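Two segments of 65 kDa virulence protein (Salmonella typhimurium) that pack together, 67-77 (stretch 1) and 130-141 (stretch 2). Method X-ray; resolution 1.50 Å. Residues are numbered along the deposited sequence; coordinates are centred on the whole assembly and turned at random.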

# COMPACT_ATOMS: atom_id res chain seq x y z
N GLY A 67 12.99 6.18 6.46
CA GLY A 67 12.54 7.48 6.05
C GLY A 67 11.06 7.67 6.39
O GLY A 67 10.65 8.67 6.91
N LEU A 68 10.28 6.66 6.08
CA LEU A 68 8.86 6.73 6.35
C LEU A 68 8.59 6.91 7.82
O LEU A 68 7.79 7.77 8.22
N SER A 69 9.21 6.05 8.64
CA SER A 69 9.01 6.09 10.08
C SER A 69 9.34 7.48 10.66
O SER A 69 8.75 7.91 11.66
N SER A 70 10.27 8.21 10.05
CA SER A 70 10.74 9.46 10.60
C SER A 70 9.81 10.61 10.32
O SER A 70 9.96 11.70 10.88
N LEU A 71 8.78 10.37 9.50
CA LEU A 71 7.82 11.38 9.21
C LEU A 71 6.85 11.56 10.37
O LEU A 71 6.68 10.66 11.21
N PRO A 72 6.25 12.73 10.46
CA PRO A 72 5.39 13.03 11.60
C PRO A 72 4.12 12.20 11.61
O PRO A 72 3.55 11.90 10.55
N GLU A 73 3.70 11.82 12.81
CA GLU A 73 2.43 11.12 13.04
C GLU A 73 1.30 12.11 12.97
O GLU A 73 1.47 13.31 13.21
N THR A 74 0.14 11.60 12.62
CA THR A 74 -1.08 12.40 12.50
C THR A 74 -2.17 11.66 13.26
O THR A 74 -1.94 10.59 13.84
N ASP A 75 -3.33 12.27 13.31
CA ASP A 75 -4.43 11.77 14.12
C ASP A 75 -5.44 10.90 13.39
O ASP A 75 -6.52 10.63 13.94
N HIS A 76 -5.15 10.49 12.16
CA HIS A 76 -6.10 9.69 11.35
C HIS A 76 -6.47 8.40 12.03
O HIS A 76 -5.62 7.75 12.64
N ARG A 77 -7.77 8.09 11.95
CA ARG A 77 -8.28 6.85 12.55
C ARG A 77 -8.95 5.96 11.53
O ARG A 77 -9.41 4.88 11.89
N LYS A 130 -4.46 4.18 17.57
CA LYS A 130 -3.40 5.16 17.84
C LYS A 130 -2.08 4.45 17.89
O LYS A 130 -2.00 3.37 18.40
N GLY A 131 -1.06 5.03 17.28
CA GLY A 131 0.31 4.49 17.35
C GLY A 131 0.69 3.59 16.20
O GLY A 131 1.75 2.94 16.19
N HIS A 132 -0.21 3.52 15.21
CA HIS A 132 0.02 2.70 14.03
C HIS A 132 1.22 3.25 13.23
O HIS A 132 1.63 4.38 13.46
N LYS A 133 1.74 2.45 12.31
CA LYS A 133 2.99 2.78 11.59
C LYS A 133 2.79 3.56 10.29
O LYS A 133 3.72 3.87 9.58
N GLY A 134 1.54 3.88 9.97
CA GLY A 134 1.29 4.63 8.78
C GLY A 134 1.69 6.08 8.91
O GLY A 134 1.55 6.69 9.98
N ARG A 135 2.18 6.67 7.83
CA ARG A 135 2.59 8.06 7.86
C ARG A 135 2.15 8.78 6.61
O ARG A 135 2.18 8.25 5.48
N ILE A 136 1.65 9.99 6.80
CA ILE A 136 1.29 10.84 5.69
C ILE A 136 2.57 11.33 5.01
O ILE A 136 3.49 11.82 5.64
N LEU A 137 2.59 11.19 3.69
CA LEU A 137 3.81 11.49 2.94
C LEU A 137 4.01 12.98 2.76
O LEU A 137 5.15 13.48 2.83
N GLY A 138 2.92 13.69 2.54
CA GLY A 138 2.99 15.10 2.26
C GLY A 138 3.91 15.36 1.07
O GLY A 138 3.77 14.72 0.03
N ASP A 139 4.85 16.27 1.26
CA ASP A 139 5.70 16.70 0.17
C ASP A 139 6.77 15.67 -0.20
O ASP A 139 7.49 15.85 -1.17
N VAL A 140 6.89 14.61 0.57
CA VAL A 140 7.77 13.50 0.20
C VAL A 140 7.22 12.79 -1.03
O VAL A 140 7.97 12.20 -1.81
N ALA A 141 5.90 12.82 -1.22
CA ALA A 141 5.31 12.12 -2.36
C ALA A 141 5.80 12.75 -3.64
O ALA A 141 5.91 13.99 -3.74

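The apolar centre of the contact is a small leucine cluster. Leu-71 points toward stretch 2 in the mt rotamer, so that its CD1 lies 3.9 Å from Leu-137 CD1 and its CD2 4.0 Å from Val-140 CG2. Leu-68 sets out sideways, but its tp rotamer brings CD1 to 3.7 Å from Leu-137 CD1; the same methyl rests 3.8 Å from Arg-135 CB. Leu-137 itself starts away from stretch 1 and reaches back with both chi angles between the usual wells. Next to this cluster, Ile-136 (mm) places CG1 3.7 Å from Thr-74 OG1 and 3.8 Å from His-76 CE1. With Thr-74 in the p rotamer and His-76 in m, Thr-74 OG1 and His-76 ND1 form a 2.8 Å hydrogen bond.

Arg-135 links this apolar region to the polar edge and has the largest covered area of any residue in the contact. Its aliphatic stem, in an mmt conformation, lies along stretch 1, with Arg-135 CG 3.2 Å from Leu-68 O. Arg-135 NE makes a weak hydrogen bond to Leu-71 O (3.2 Å), while Arg-135 NH1 turns back to its own stretch, donating to Gly-134 O (2.9 Å) and His-132 O (3.0 Å). Glu-73 CG covers one guanidinium face, 3.4 Å from Arg-135 CZ. The long salt bridge between Glu-73 OE1 and Arg-135 NH2 (3.9 Å) is purely electrostatic, because the oxygen lies well out of the guanidinium plane.

Waters bridge the two stretches through both backbone and side-chain atoms. Water 1 joins Arg-135 NH2 to Ser-69 O, water 2 accepts from Ile-136 N and donates to Pro-72 O, and water 3 donates to both Pro-72 O and Ile-136 O. Water 4 bridges Glu-73 OE1 and His-132 O. Water 6 connects His-132 NE2 with His-76 O.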

# COMPACT_ATOMS: atom_id res chain seq x y z
CB LEU A 68 8.20 5.46 5.86
CG LEU A 68 6.69 5.35 6.00
CD1 LEU A 68 5.96 6.38 5.25
CD2 LEU A 68 6.23 3.99 5.56
CB SER A 69 9.79 4.97 10.73
OG SER A 69 9.67 4.93 12.14
CB SER A 70 12.13 9.77 10.05
OG SER A 70 12.05 10.19 8.70
CB LEU A 71 7.03 11.02 7.94
CG LEU A 71 7.82 10.96 6.63
CD1 LEU A 71 6.96 10.60 5.43
CD2 LEU A 71 8.54 12.23 6.34
CB PRO A 72 5.05 14.51 11.42
CG PRO A 72 5.88 15.00 10.32
CD PRO A 72 6.39 13.87 9.53
CB GLU A 73 2.46 10.41 14.41
CG GLU A 73 3.40 9.26 14.43
CD GLU A 73 3.35 8.47 15.72
OE1 GLU A 73 2.46 7.60 15.86
OE2 GLU A 73 4.23 8.71 16.57
CB THR A 74 -1.47 12.60 11.01
OG1 THR A 74 -1.45 11.33 10.34
CG2 THR A 74 -0.46 13.57 10.32
CB ASP A 75 -5.17 12.96 14.77
CG ASP A 75 -4.40 13.58 15.92
OD1 ASP A 75 -3.38 13.02 16.38
OD2 ASP A 75 -4.84 14.65 16.42
CB HIS A 76 -5.54 9.42 9.97
CG HIS A 76 -5.25 10.66 9.21
ND1 HIS A 76 -4.04 11.30 9.31
CD2 HIS A 76 -6.02 11.43 8.41
CE1 HIS A 76 -4.06 12.39 8.57
NE2 HIS A 76 -5.26 12.51 8.03
CB ARG A 77 -9.22 7.13 13.70
CG ARG A 77 -8.53 7.75 14.91
CD ARG A 77 -7.47 6.87 15.65
NE ARG A 77 -8.06 5.62 16.17
CZ ARG A 77 -8.57 5.46 17.38
NH1 ARG A 77 -8.60 6.45 18.25
NH2 ARG A 77 -9.07 4.28 17.73
CB LYS A 130 -3.63 5.84 19.17
CG LYS A 130 -4.72 6.85 19.20
CD LYS A 130 -4.83 7.34 20.65
CE LYS A 130 -6.13 8.02 21.01
NZ LYS A 130 -6.15 8.38 22.45
CB HIS A 132 -1.23 2.70 13.16
CG HIS A 132 -1.55 4.04 12.59
ND1 HIS A 132 -0.93 4.53 11.47
CD2 HIS A 132 -2.38 5.03 13.02
CE1 HIS A 132 -1.38 5.74 11.21
NE2 HIS A 132 -2.27 6.06 12.12
CB LYS A 133 3.74 1.49 11.29
CG LYS A 133 4.33 0.85 12.54
CD LYS A 133 5.17 -0.34 12.15
CE LYS A 133 5.88 -0.95 13.38
NZ LYS A 133 6.94 -0.08 13.89
CB ARG A 135 4.10 8.19 7.99
CG ARG A 135 4.71 7.57 9.21
CD ARG A 135 4.41 8.39 10.41
NE ARG A 135 5.08 7.87 11.58
CZ ARG A 135 4.62 6.87 12.35
NH1 ARG A 135 3.49 6.26 12.07
NH2 ARG A 135 5.29 6.48 13.42
CB ILE A 136 0.48 12.07 6.17
CG1 ILE A 136 -0.90 11.62 6.68
CG2 ILE A 136 0.39 13.12 5.06
CD1 ILE A 136 -1.87 11.19 5.71
CB LEU A 137 3.79 10.83 1.59
CG LEU A 137 4.43 9.48 1.34
CD1 LEU A 137 5.13 8.77 2.50
CD2 LEU A 137 3.94 8.67 0.30
CB ASP A 139 6.40 18.00 0.51
CG ASP A 139 7.01 18.64 -0.72
OD1 ASP A 139 6.27 18.89 -1.69
OD2 ASP A 139 8.22 18.87 -0.73
CB VAL A 140 7.94 12.55 1.34
CG1 VAL A 140 8.71 11.35 0.89
CG2 VAL A 140 8.68 13.26 2.43
CB ALA A 141 3.79 12.22 -2.30
O HOH W 1 8.07 6.77 14.03
O HOH W 2 1.25 10.60 9.50
O HOH W 3 3.63 13.00 8.13
O HOH W 4 0.68 6.86 14.20
O HOH W 5 0.42 8.75 11.94
O HOH W 6 -2.80 8.70 11.70